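Local atomic coordinates of nigritoxine (Vibrio nigripulchritudo, PDB entry 5M41), a protein that acts as a bacterial toxin against crustaceans and insects, with a fold described as new. Residues Gln37-Gln42 with Val262-Gly267; Ala44-Leu49 with Ala214-Leu219; Leu49-Glu54 with Asp107-Asn112; Tyr64-Gly69 with Thr74-Tyr79; Glu183-His188 with Gln197-Leu202. All coordinates share one frame; numbering follows the deposited sequence. Where two conformers were deposited one is given.

Overall arrangement
Helix 34-54 runs through the first three contacts: contact 1 lies near its start, contact 2 at its middle and contact 3 at its end, with the centres of contacts 1 and 2, and again of contacts 2 and 3, about 13 Å apart. Contacts 3 and 4 both reach the same five-stranded antiparallel sheet, from helices 34-54 and 62-67; their centres are about 16 Å apart. Leu67 of contact 4 packs on Ile45 and Ile46 of contact 2, and Tyr41 of contact 1 meets Leu185 of contact 5. Contact 5, about 18 Å from contact 1 between centres, joins the two helices flanking the magnesium site, and the Ile198 side chain lies about 8 Å from the ion.

Contact 1. Residues Gln37-Gln42 with Val262-Gly267; sequences QQNLYQ and VASTNG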
# COMPACT_ATOMS: atom_id res chain seq x y z
N GLN A 37 31.42 11.69 -4.45
CA GLN A 37 31.93 12.40 -3.25
C GLN A 37 32.70 13.69 -3.61
O GLN A 37 32.52 14.70 -2.94
CB GLN A 37 32.82 11.49 -2.35
CG GLN A 37 32.11 10.22 -1.84
CD GLN A 37 33.08 9.20 -1.24
OE1 GLN A 37 34.26 9.18 -1.59
NE2 GLN A 37 32.59 8.36 -0.33
N GLN A 38 33.57 13.64 -4.62
CA GLN A 38 34.25 14.83 -5.13
C GLN A 38 33.25 15.88 -5.62
O GLN A 38 33.39 17.09 -5.33
CB GLN A 38 35.22 14.45 -6.27
CG GLN A 38 36.36 13.55 -5.78
CD GLN A 38 37.25 13.02 -6.87
OE1 GLN A 38 37.10 13.36 -8.04
NE2 GLN A 38 38.18 12.15 -6.50
N ASN A 39 32.25 15.41 -6.36
CA ASN A 39 31.20 16.28 -6.86
C ASN A 39 30.46 16.95 -5.69
O ASN A 39 30.14 18.13 -5.74
CB ASN A 39 30.17 15.49 -7.66
CG ASN A 39 30.65 15.11 -9.06
OD1 ASN A 39 29.98 14.34 -9.75
ND2 ASN A 39 31.79 15.59 -9.46
N LEU A 40 30.15 16.16 -4.67
CA LEU A 40 29.52 16.71 -3.46
C LEU A 40 30.39 17.86 -2.90
O LEU A 40 29.88 18.97 -2.59
CB LEU A 40 29.35 15.60 -2.41
CG LEU A 40 28.61 15.79 -1.09
CD1 LEU A 40 28.30 14.41 -0.47
CD2 LEU A 40 29.48 16.58 -0.11
N TYR A 41 31.68 17.60 -2.70
CA TYR A 41 32.55 18.66 -2.17
C TYR A 41 32.64 19.85 -3.13
O TYR A 41 32.61 21.01 -2.71
CB TYR A 41 33.93 18.12 -1.84
CG TYR A 41 34.07 17.78 -0.35
CD1 TYR A 41 34.12 18.80 0.60
CD2 TYR A 41 34.13 16.46 0.09
CE1 TYR A 41 34.23 18.50 1.96
CE2 TYR A 41 34.25 16.16 1.45
CZ TYR A 41 34.30 17.19 2.38
OH TYR A 41 34.45 16.92 3.74
N GLN A 42 32.70 19.53 -4.43
CA GLN A 42 32.81 20.54 -5.45
C GLN A 42 31.63 21.50 -5.39
O GLN A 42 31.83 22.71 -5.48
CB GLN A 42 32.88 19.88 -6.82
CG GLN A 42 33.03 20.84 -7.97
CD GLN A 42 34.46 20.95 -8.39
OE1 GLN A 42 35.37 20.99 -7.56
NE2 GLN A 42 34.68 20.99 -9.70
N VAL A 262 24.00 9.88 -6.54
CA VAL A 262 24.15 8.51 -7.07
C VAL A 262 23.75 8.48 -8.55
O VAL A 262 24.47 7.92 -9.38
CB VAL A 262 23.36 7.48 -6.23
CG1 VAL A 262 23.41 6.09 -6.88
CG2 VAL A 262 23.91 7.40 -4.80
N ALA A 263 22.60 9.08 -8.89
CA ALA A 263 22.18 9.11 -10.31
C ALA A 263 23.18 9.84 -11.18
O ALA A 263 23.32 9.50 -12.35
CB ALA A 263 20.79 9.71 -10.50
N SER A 264 23.89 10.83 -10.63
CA SER A 264 24.84 11.58 -11.44
C SER A 264 26.00 10.72 -11.91
O SER A 264 26.55 10.96 -12.97
CB SER A 264 25.39 12.82 -10.70
OG SER A 264 26.36 12.41 -9.74
N THR A 265 26.36 9.71 -11.13
CA THR A 265 27.50 8.86 -11.49
C THR A 265 27.07 7.45 -11.96
O THR A 265 27.91 6.58 -12.11
CB THR A 265 28.55 8.79 -10.35
OG1 THR A 265 27.93 8.31 -9.16
CG2 THR A 265 29.15 10.19 -10.06
N ASN A 266 25.77 7.26 -12.16
CA ASN A 266 25.17 6.09 -12.85
C ASN A 266 23.94 5.48 -12.17
O ASN A 266 24.03 5.04 -11.03
CB ASN A 266 26.19 4.98 -13.14
CG ASN A 266 26.60 4.93 -14.60
OD1 ASN A 266 25.79 5.17 -15.49
ND2 ASN A 266 27.87 4.61 -14.84
N GLY A 267 22.81 5.43 -12.88
CA GLY A 267 22.68 5.94 -14.25
C GLY A 267 22.74 4.87 -15.33
O GLY A 267 21.98 3.90 -15.31
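The carboxamide of Asn39 is the one flat group that touches across this contact, and residues 262-267 stack on neither of its faces. Its oxygen end is what meets them: Asn39 OD1 lies 4.1 Å from Ser264 OG, while the methyl Thr265 CG2, displaced from the amide plane, comes within 4.2 Å of Asn39 OD1. With CG anti to the carbonyl carbon (chi1 -76°), the Asn39 side chain leaves helix 34-54 toward the end of helix 253-264. Even so the backbones stay well apart, the closest CA atoms, those of Asn39 and Ser264, being separated by 9.1 Å.

The hydroxyl of Ser264 turns back to its own helix, where it is hydrogen-bonded to Leu261 O. Thr265 also leans on the first turn of helix 34-54, touching Glu35 and Ala36, and its OG1 forms a weak hydrogen bond with Thr33.

Two polar groups thus face each other at a spacing too long for a direct bond. Only 52 Å² is buried in all, which implies loose van der Waals packing of one helix end beside another helix, with little directional hold from Asn39 itself.

Contact 2. Residues Ala44-Leu49 with Ala214-Leu219; sequences AIIEVL and AAREPL
A salt bridge characterises this contact: Glu47, midway along helix 34-54, pairs with Arg216, near the C-terminal end of helix 206-215. The two helices pack through other residues as well, Ala44 resting on Val206 and Ser210, and the ion pair lies at the outer margin of that packing.

One carboxylate oxygen does the work. Glu47 OE1 receives a weak hydrogen bond from Arg216 NH1 at 3.3 Å, with an N-H...O angle of 145°. The oxygen sits at the edge of the guanidinium, near its plane, yet the carboxylate itself is turned by 50° against that plane, so the two groups do not form a flat, two-pronged pair. The Glu47 side chain starts off alongside residues 214-219 and is brought round by a bend at chi2 (60°), which delivers OE1 to the arginine. Arg216 bends in its turn at chi3, and the two side chains cross at about a right angle.

An apolar contact accompanies the ion pair. The first bond of the Ile46 side chain heads toward residues 214-219, and the arginine stem meets this residue, Ile46 CG2 and Arg216 CD being 4.3 Å apart. Tyr64 of helix 62-67 touches both Ile46 and Arg216. The pairing is probably modest in strength, since Arg216 is exposed and its single bond to Glu47 is long and bent. The same oxygen also rests against the stem, with Glu47 OE1 only 3.4 Å from Arg216 CD.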
# COMPACT_ATOMS: atom_id res chain seq x y z
N ALA A 44 29.63 22.07 -2.73
CA ALA A 44 29.83 22.83 -1.50
C ALA A 44 30.78 24.03 -1.69
O ALA A 44 30.50 25.15 -1.24
CB ALA A 44 30.34 21.93 -0.37
N ILE A 45 31.92 23.78 -2.33
CA ILE A 45 32.88 24.84 -2.65
C ILE A 45 32.21 25.93 -3.50
O ILE A 45 32.30 27.12 -3.18
CB ILE A 45 34.12 24.30 -3.38
CG1 ILE A 45 34.89 23.35 -2.46
CG2 ILE A 45 35.07 25.44 -3.76
CD1 ILE A 45 35.88 22.47 -3.23
N ILE A 46 31.55 25.51 -4.59
CA ILE A 46 30.80 26.43 -5.44
C ILE A 46 29.85 27.30 -4.62
O ILE A 46 29.82 28.52 -4.80
CB ILE A 46 30.01 25.70 -6.55
CG1 ILE A 46 30.97 25.19 -7.64
CG2 ILE A 46 29.03 26.67 -7.20
CD1 ILE A 46 30.42 24.04 -8.48
N GLU A 47 29.10 26.70 -3.70
CA GLU A 47 28.21 27.48 -2.87
C GLU A 47 28.97 28.56 -2.09
O GLU A 47 28.52 29.71 -2.00
CB GLU A 47 27.37 26.59 -1.95
CG GLU A 47 26.46 27.32 -0.97
CD GLU A 47 25.41 28.23 -1.62
OE1 GLU A 47 25.14 28.12 -2.84
OE2 GLU A 47 24.85 29.07 -0.90
N VAL A 48 30.11 28.20 -1.51
CA VAL A 48 30.84 29.14 -0.65
C VAL A 48 31.49 30.24 -1.50
O VAL A 48 31.46 31.41 -1.12
CB VAL A 48 31.83 28.41 0.30
CG1 VAL A 48 32.70 29.40 1.07
CG2 VAL A 48 31.06 27.51 1.25
N LEU A 49 32.04 29.88 -2.66
CA LEU A 49 32.51 30.89 -3.59
C LEU A 49 31.40 31.87 -4.00
O LEU A 49 31.67 33.07 -4.04
CB LEU A 49 33.17 30.28 -4.83
CG LEU A 49 34.37 29.36 -4.62
CD1 LEU A 49 34.82 28.81 -5.96
CD2 LEU A 49 35.52 30.08 -3.92
N ALA A 214 24.55 22.55 -5.82
CA ALA A 214 23.96 21.77 -6.90
C ALA A 214 22.70 22.45 -7.48
O ALA A 214 22.48 22.36 -8.67
CB ALA A 214 23.66 20.35 -6.45
N ALA A 215 21.89 23.13 -6.64
CA ALA A 215 20.68 23.81 -7.11
C ALA A 215 21.00 25.02 -7.97
O ALA A 215 20.16 25.45 -8.73
CB ALA A 215 19.80 24.25 -5.94
N ARG A 216 22.22 25.56 -7.83
CA ARG A 216 22.72 26.65 -8.67
C ARG A 216 23.14 26.18 -10.04
O ARG A 216 23.32 27.00 -10.89
CB ARG A 216 23.98 27.30 -8.06
CG ARG A 216 23.86 27.83 -6.67
CD ARG A 216 25.19 28.45 -6.27
NE ARG A 216 25.18 29.83 -6.71
CZ ARG A 216 24.63 30.82 -6.00
NH1 ARG A 216 24.08 30.57 -4.81
NH2 ARG A 216 24.64 32.04 -6.48
N GLU A 217 23.37 24.89 -10.23
CA GLU A 217 23.89 24.38 -11.50
C GLU A 217 22.89 24.63 -12.67
O GLU A 217 21.83 24.05 -12.69
CB GLU A 217 24.19 22.88 -11.35
CG GLU A 217 24.91 22.23 -12.51
CD GLU A 217 26.36 22.69 -12.63
OE1 GLU A 217 26.86 23.36 -11.70
OE2 GLU A 217 26.98 22.37 -13.66
N PRO A 218 23.23 25.51 -13.65
CA PRO A 218 22.18 25.95 -14.60
C PRO A 218 21.57 24.78 -15.34
O PRO A 218 22.30 23.95 -15.90
CB PRO A 218 22.95 26.85 -15.57
CG PRO A 218 24.08 27.38 -14.74
CD PRO A 218 24.52 26.17 -13.93
N LEU A 219 20.24 24.70 -15.30
CA LEU A 219 19.51 23.70 -16.09
C LEU A 219 19.72 22.25 -15.64
O LEU A 219 19.40 21.32 -16.37
CB LEU A 219 19.88 23.82 -17.57
CG LEU A 219 20.03 25.22 -18.17
CD1 LEU A 219 20.41 25.11 -19.65
CD2 LEU A 219 18.74 26.01 -17.97

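Contact 3. Residues Leu49-Glu54 with Asp107-Asn112; sequences LSQIRE and DKPYTN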
# COMPACT_ATOMS: atom_id res chain seq x y z
N LEU A 49 32.04 29.88 -2.66
CA LEU A 49 32.51 30.89 -3.59
C LEU A 49 31.40 31.87 -4.00
O LEU A 49 31.67 33.07 -4.04
CB LEU A 49 33.17 30.28 -4.83
CG LEU A 49 34.37 29.36 -4.62
CD1 LEU A 49 34.82 28.81 -5.96
CD2 LEU A 49 35.52 30.08 -3.92
N SER A 50 30.17 31.40 -4.27
CA SER A 50 29.06 32.31 -4.59
C SER A 50 28.81 33.30 -3.46
O SER A 50 28.57 34.48 -3.70
CB SER A 50 27.75 31.56 -4.86
OG SER A 50 27.93 30.62 -5.91
N GLN A 51 28.88 32.81 -2.23
CA GLN A 51 28.68 33.67 -1.08
C GLN A 51 29.81 34.70 -0.96
O GLN A 51 29.56 35.89 -0.70
CB GLN A 51 28.46 32.86 0.19
CG GLN A 51 28.09 33.72 1.39
CD GLN A 51 27.84 32.93 2.66
OE1 GLN A 51 27.66 33.50 3.74
NE2 GLN A 51 27.84 31.60 2.54
N ILE A 52 31.05 34.26 -1.17
CA ILE A 52 32.20 35.17 -1.15
C ILE A 52 32.03 36.24 -2.24
O ILE A 52 32.24 37.43 -1.98
CB ILE A 52 33.55 34.43 -1.35
CG1 ILE A 52 33.89 33.57 -0.13
CG2 ILE A 52 34.67 35.44 -1.60
CD1 ILE A 52 34.96 32.54 -0.40
N ARG A 53 31.63 35.81 -3.43
CA ARG A 53 31.50 36.71 -4.55
C ARG A 53 30.46 37.80 -4.29
O ARG A 53 30.78 38.99 -4.39
CB ARG A 53 31.17 35.95 -5.83
CG ARG A 53 31.16 36.82 -7.08
CD ARG A 53 31.41 36.02 -8.34
NE ARG A 53 30.34 35.07 -8.64
CZ ARG A 53 29.18 35.39 -9.22
NH1 ARG A 53 28.92 36.66 -9.56
NH2 ARG A 53 28.27 34.45 -9.45
N GLU A 54 29.25 37.40 -3.92
CA GLU A 54 28.14 38.34 -3.71
C GLU A 54 28.41 39.35 -2.58
O GLU A 54 27.93 40.48 -2.61
CB GLU A 54 26.83 37.59 -3.45
CG GLU A 54 26.74 36.91 -2.09
CD GLU A 54 25.39 36.29 -1.80
OE1 GLU A 54 24.37 36.73 -2.37
OE2 GLU A 54 25.34 35.35 -0.96
N ASP A 107 28.54 29.30 10.75
CA ASP A 107 28.42 30.75 10.67
C ASP A 107 29.63 31.43 10.03
O ASP A 107 29.52 32.54 9.52
CB ASP A 107 28.12 31.30 12.06
CG ASP A 107 29.13 30.85 13.10
OD1 ASP A 107 29.69 31.72 13.78
OD2 ASP A 107 29.38 29.62 13.23
N LYS A 108 30.79 30.77 10.04
CA LYS A 108 32.00 31.31 9.41
C LYS A 108 32.52 30.41 8.29
O LYS A 108 33.64 29.84 8.40
CB LYS A 108 33.11 31.51 10.47
CG LYS A 108 32.82 32.58 11.52
CD LYS A 108 33.68 33.82 11.32
CE LYS A 108 33.23 34.67 10.13
NZ LYS A 108 34.37 35.31 9.41
N PRO A 109 31.72 30.25 7.20
CA PRO A 109 32.22 29.36 6.14
C PRO A 109 33.47 29.92 5.48
O PRO A 109 34.27 29.15 4.94
CB PRO A 109 31.05 29.28 5.14
CG PRO A 109 30.19 30.46 5.46
CD PRO A 109 30.35 30.73 6.92
N TYR A 110 33.66 31.24 5.55
CA TYR A 110 34.88 31.90 5.05
C TYR A 110 35.25 33.04 5.99
O TYR A 110 34.38 33.72 6.52
CB TYR A 110 34.71 32.42 3.62
CG TYR A 110 33.62 33.47 3.47
CD1 TYR A 110 33.93 34.83 3.49
CD2 TYR A 110 32.29 33.10 3.31
CE1 TYR A 110 32.93 35.79 3.36
CE2 TYR A 110 31.28 34.04 3.18
CZ TYR A 110 31.60 35.38 3.20
OH TYR A 110 30.58 36.31 3.08
N THR A 111 36.55 33.21 6.21
CA THR A 111 37.06 34.25 7.07
C THR A 111 38.17 34.96 6.33
O THR A 111 39.05 34.33 5.74
CB THR A 111 37.63 33.64 8.36
OG1 THR A 111 36.67 32.73 8.89
CG2 THR A 111 37.95 34.73 9.42
N ASN A 112 38.10 36.29 6.33
CA ASN A 112 39.17 37.09 5.75
C ASN A 112 40.39 37.08 6.65
O ASN A 112 40.32 37.51 7.79
CB ASN A 112 38.69 38.51 5.49
CG ASN A 112 37.60 38.55 4.45
OD1 ASN A 112 37.82 38.20 3.29
ND2 ASN A 112 36.40 38.95 4.86
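Aromatic contacts dominate where Ile52 and Gln51, in the last turns of helix 34-54, meet Tyr110 at the start of edge strand 110-113. Ile52 CG1 makes a CH-pi contact over one face of the phenol, 3.8 Å from the centroid of the Tyr110 ring and 18° off its normal. It is displaced toward the CB end, reaching Tyr110 CG at 3.6 Å. The two side chains run alongside in opposite senses. A chi1 of 62°, which sets CG between the backbone N and the carbonyl carbon, turns the tyrosine ring toward the helix.

Edge packing comes from Gln51, whose extended chain brings CD to 3.7 Å from Tyr110 CE2, in the plane of the ring. Its amide stands nearly perpendicular to that ring, the planes being 87° apart.

Van der Waals contact continues to Pro109, where Gln51 NE2 approaches the ring carbon Pro109 CG at 3.9 Å. Ile99 of neighbouring strand 98-102 touches both Ile52 and Tyr110.

The phenol oxygen is bonded elsewhere: Tyr110 OH forms a weak hydrogen bond with Glu55 OE1. The ring is therefore probably kept in orientation by van der Waals contact on a face and an edge, not by polar bonds to residues 49-54.

Contact 4. Residues Tyr64-Gly69 with Thr74-Tyr79; sequences YNALIG and TTVDIY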
# COMPACT_ATOMS: atom_id res chain seq x y z
N TYR A 64 35.67 30.69 -9.05
CA TYR A 64 34.43 30.15 -9.62
C TYR A 64 34.65 29.46 -10.98
O TYR A 64 34.35 28.29 -11.14
CB TYR A 64 33.41 31.31 -9.75
CG TYR A 64 31.94 30.96 -9.58
CD1 TYR A 64 31.41 30.62 -8.33
CD2 TYR A 64 31.06 31.03 -10.67
CE1 TYR A 64 30.06 30.33 -8.17
CE2 TYR A 64 29.70 30.75 -10.53
CZ TYR A 64 29.20 30.39 -9.29
OH TYR A 64 27.85 30.10 -9.16
N ASN A 65 35.22 30.18 -11.94
CA ASN A 65 35.50 29.63 -13.27
C ASN A 65 36.58 28.58 -13.33
O ASN A 65 36.48 27.63 -14.10
CB ASN A 65 35.89 30.76 -14.25
CG ASN A 65 34.75 31.71 -14.51
OD1 ASN A 65 34.92 32.93 -14.43
ND2 ASN A 65 33.57 31.17 -14.83
N ALA A 66 37.64 28.74 -12.55
CA ALA A 66 38.76 27.80 -12.61
C ALA A 66 38.34 26.48 -12.00
O ALA A 66 38.94 25.44 -12.27
CB ALA A 66 39.97 28.35 -11.90
N LEU A 67 37.30 26.54 -11.17
CA LEU A 67 36.70 25.37 -10.54
C LEU A 67 35.63 24.80 -11.47
O LEU A 67 35.69 23.63 -11.82
CB LEU A 67 36.10 25.75 -9.19
CG LEU A 67 35.61 24.66 -8.26
CD1 LEU A 67 36.74 24.12 -7.42
CD2 LEU A 67 34.53 25.23 -7.37
N ILE A 68 34.67 25.64 -11.87
CA ILE A 68 33.61 25.23 -12.81
C ILE A 68 34.19 24.99 -14.23
O ILE A 68 33.74 25.62 -15.20
CB ILE A 68 32.43 26.25 -12.86
CG1 ILE A 68 31.82 26.47 -11.46
CG2 ILE A 68 31.34 25.80 -13.85
CD1 ILE A 68 30.81 27.60 -11.36
N GLY A 69 35.19 24.10 -14.33
CA GLY A 69 35.83 23.73 -15.60
C GLY A 69 36.30 24.87 -16.50
O GLY A 69 35.61 25.26 -17.46
N THR A 74 42.10 29.52 -16.78
CA THR A 74 42.88 30.38 -15.89
C THR A 74 43.24 29.59 -14.60
O THR A 74 42.52 28.67 -14.21
CB THR A 74 42.09 31.67 -15.56
OG1 THR A 74 40.70 31.47 -15.89
CG2 THR A 74 42.60 32.85 -16.38
N THR A 75 44.35 29.94 -13.96
CA THR A 75 44.89 29.13 -12.88
C THR A 75 44.67 29.79 -11.51
O THR A 75 44.84 31.00 -11.37
CB THR A 75 46.37 28.78 -13.14
OG1 THR A 75 46.71 27.60 -12.42
CG2 THR A 75 47.30 29.90 -12.74
N VAL A 76 44.27 29.01 -10.51
CA VAL A 76 43.94 29.58 -9.20
C VAL A 76 44.60 28.74 -8.10
O VAL A 76 44.27 27.55 -7.93
CB VAL A 76 42.41 29.66 -9.00
CG1 VAL A 76 42.05 30.21 -7.62
CG2 VAL A 76 41.78 30.53 -10.06
N ASP A 77 45.54 29.35 -7.38
CA ASP A 77 46.26 28.70 -6.29
C ASP A 77 45.39 28.52 -5.05
O ASP A 77 44.67 29.45 -4.63
CB ASP A 77 47.51 29.50 -5.88
CG ASP A 77 48.59 29.52 -6.95
OD1 ASP A 77 48.44 28.90 -8.02
OD2 ASP A 77 49.62 30.17 -6.70
N ILE A 78 45.49 27.35 -4.43
CA ILE A 78 44.83 27.04 -3.17
C ILE A 78 45.88 26.44 -2.25
O ILE A 78 46.72 25.68 -2.71
CB ILE A 78 43.70 25.98 -3.36
CG1 ILE A 78 42.54 26.54 -4.18
CG2 ILE A 78 43.19 25.48 -2.02
CD1 ILE A 78 41.84 27.74 -3.58
N TYR A 79 45.85 26.76 -0.96
CA TYR A 79 46.69 26.03 -0.02
C TYR A 79 45.86 24.95 0.66
O TYR A 79 44.74 25.20 1.09
CB TYR A 79 47.28 26.94 1.06
CG TYR A 79 48.03 28.17 0.57
CD1 TYR A 79 48.76 28.15 -0.61
CD2 TYR A 79 48.06 29.34 1.33
CE1 TYR A 79 49.46 29.27 -1.06
CE2 TYR A 79 48.76 30.47 0.91
CZ TYR A 79 49.45 30.42 -0.29
OH TYR A 79 50.16 31.52 -0.74
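Val76 adopts a chi1 of 178°, which sends CG1 anti to its backbone N and leaves CG2 beside that nitrogen, facing the methyl of Ala66. Alanine has no torsion to adjust, so its position is fixed by the last turn of helix 62-67, which directs CB toward residues 74-79. The result is a tight meeting of methyls: Ala66 CB and Val76 CG2 lie 3.4 Å apart, closer than carbon atoms normally pack.

The same alanine methyl also abuts the backbone, at 3.5 Å from Thr74 O. It touches both the carbonyl of Thr74 and the branch of Val76, two residues further on, which lie at roughly a right angle as seen from the methyl while the chain runs by in an extended course. The backbones come close here, the CA atoms of Ala66 and Thr74 being 5.9 Å apart. All of the hold is van der Waals. Thr74 lies at the exposed margin of the contact, whereas Ala66 is buried.

Just beyond the alanine the helix ends, and an inverse gamma turn centred on Ile68 redirects the chain, closed by a bond from Gly69 N to Leu67 O of 2.6 Å. The contact thereby draws together the two ends of a short helix-to-strand connection. Helix 62-67 is placed against helix 34-54 by Tyr64 on Leu49 and Leu67 on Gln42; Val76 bonds through its backbone to Ile174, and the chain enters strand 77-80 between strands 86-90 and 170-173.

Contact 5. Residues Glu183-His188 with Gln197-Leu202; sequences ERLDYH and QILSTL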
# COMPACT_ATOMS: atom_id res chain seq x y z
N GLU A 183 39.81 12.94 0.11
CA GLU A 183 40.86 12.06 0.67
C GLU A 183 41.16 12.46 2.11
O GLU A 183 41.45 11.61 2.92
CB GLU A 183 42.13 12.07 -0.21
CG GLU A 183 41.94 11.30 -1.53
CD GLU A 183 42.87 11.74 -2.67
OE1 GLU A 183 43.37 12.88 -2.69
OE2 GLU A 183 43.05 10.93 -3.60
N ARG A 184 41.10 13.75 2.42
CA ARG A 184 41.29 14.20 3.82
C ARG A 184 40.21 13.66 4.76
O ARG A 184 40.51 13.19 5.85
CB ARG A 184 41.42 15.74 3.88
CG ARG A 184 41.29 16.32 5.29
CD ARG A 184 42.40 15.89 6.24
NE ARG A 184 41.98 16.12 7.61
CZ ARG A 184 42.77 16.05 8.67
NH1 ARG A 184 44.06 15.73 8.55
NH2 ARG A 184 42.24 16.28 9.87
N LEU A 185 38.95 13.71 4.34
CA LEU A 185 37.86 13.20 5.17
C LEU A 185 38.03 11.68 5.38
O LEU A 185 37.87 11.17 6.49
CB LEU A 185 36.50 13.56 4.53
CG LEU A 185 35.23 13.00 5.19
CD1 LEU A 185 35.20 13.47 6.66
CD2 LEU A 185 33.95 13.39 4.44
N ASP A 186 38.36 10.94 4.32
CA ASP A 186 38.60 9.50 4.47
C ASP A 186 39.70 9.23 5.51
O ASP A 186 39.56 8.38 6.37
CB ASP A 186 39.02 8.86 3.14
CG ASP A 186 37.86 8.69 2.16
OD1 ASP A 186 36.67 8.71 2.56
OD2 ASP A 186 38.16 8.55 0.96
N TYR A 187 40.81 9.96 5.41
CA TYR A 187 41.87 9.82 6.39
C TYR A 187 41.42 10.15 7.79
O TYR A 187 41.75 9.46 8.74
CB TYR A 187 43.05 10.73 6.00
CG TYR A 187 44.12 10.86 7.07
CD1 TYR A 187 44.99 9.80 7.33
CD2 TYR A 187 44.28 12.05 7.78
CE1 TYR A 187 45.99 9.93 8.31
CE2 TYR A 187 45.29 12.20 8.75
CZ TYR A 187 46.15 11.13 9.00
OH TYR A 187 47.13 11.28 9.96
N HIS A 188 40.69 11.25 7.95
CA HIS A 188 40.21 11.66 9.27
C HIS A 188 39.37 10.57 9.89
O HIS A 188 39.60 10.14 11.05
CB HIS A 188 39.42 12.96 9.14
CG HIS A 188 39.04 13.59 10.45
ND1 HIS A 188 38.92 14.93 10.59
CD2 HIS A 188 38.74 13.04 11.70
CE1 HIS A 188 38.58 15.23 11.87
NE2 HIS A 188 38.47 14.07 12.55
N GLN A 197 29.84 8.60 13.66
CA GLN A 197 29.57 9.88 14.30
C GLN A 197 30.51 10.99 13.82
O GLN A 197 30.08 12.13 13.64
CB GLN A 197 29.62 9.73 15.81
CG GLN A 197 29.24 11.00 16.54
CD GLN A 197 29.22 10.80 18.03
OE1 GLN A 197 30.08 10.09 18.59
NE2 GLN A 197 28.24 11.42 18.69
N ILE A 198 31.78 10.66 13.62
CA ILE A 198 32.72 11.67 13.17
C ILE A 198 32.31 12.10 11.78
O ILE A 198 32.25 13.29 11.47
CB ILE A 198 34.18 11.20 13.25
CG1 ILE A 198 34.51 10.89 14.71
CG2 ILE A 198 35.11 12.31 12.81
CD1 ILE A 198 35.80 11.50 15.22
N LEU A 199 31.96 11.11 10.95
CA LEU A 199 31.53 11.38 9.60
C LEU A 199 30.27 12.29 9.51
O LEU A 199 30.24 13.26 8.74
CB LEU A 199 31.30 10.05 8.88
CG LEU A 199 31.37 9.93 7.36
CD1 LEU A 199 32.39 10.86 6.68
CD2 LEU A 199 31.66 8.47 7.04
N SER A 200 29.24 11.98 10.30
CA SER A 200 28.02 12.77 10.25
C SER A 200 28.25 14.18 10.79
O SER A 200 27.64 15.16 10.30
CB SER A 200 26.85 12.07 10.97
OG SER A 200 27.14 11.82 12.33
N THR A 201 29.16 14.31 11.76
CA THR A 201 29.47 15.60 12.33
C THR A 201 30.24 16.47 11.36
O THR A 201 29.98 17.67 11.25
CB THR A 201 30.33 15.44 13.61
OG1 THR A 201 29.52 14.81 14.59
CG2 THR A 201 30.75 16.79 14.18
N LEU A 202 31.20 15.85 10.68
CA LEU A 202 32.05 16.56 9.72
C LEU A 202 31.34 16.96 8.43
O LEU A 202 31.88 17.76 7.65
CB LEU A 202 33.31 15.74 9.41
CG LEU A 202 34.30 15.66 10.60
CD1 LEU A 202 35.41 14.66 10.30
CD2 LEU A 202 34.91 17.00 10.91
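Leu202 and His188 form the close-packed part of this helical hairpin. The methyl Leu202 CD1 sits over the middle of the imidazole in a CH-pi contact, 3.6 Å from the centroid of the His188 ring and 12° off the ring normal. His188 is extended from its helix with CG anti to the backbone N (chi1 -171°), which carries the ring out toward helix 195-203. A hydrogen bond between His188 ND1 and Thr84 OG1 helps fix the turn of the ring.

Leucines continue the buried seam. Leu185 CD2 meets Leu199 CD1 at 3.7 Å, their side chains crossing at about a right angle, while Leu185 CD1 lies 3.8 Å from Leu202 CD1 as those two chains pass with their ends pointing opposite ways. Leu202 CD1 is therefore wedged between a ring face and a leucine branch.

The looser side lies toward Ile198, which is partly exposed and makes a single, oblique approach to the imidazole, with Ile198 CG2 and His188 NE2 3.8 Å apart.

Helices 177-191 and 195-203 run roughly antiparallel, their local axes 10.6 Å apart at an angle of 145°. The magnesium site of Val189, Glu192 and Asp195 sits where the two helices join, and Ile198 touches Glu192. Helix 22-30 packs alongside, with Tyr29 on Leu185 and Arg30 on Leu199.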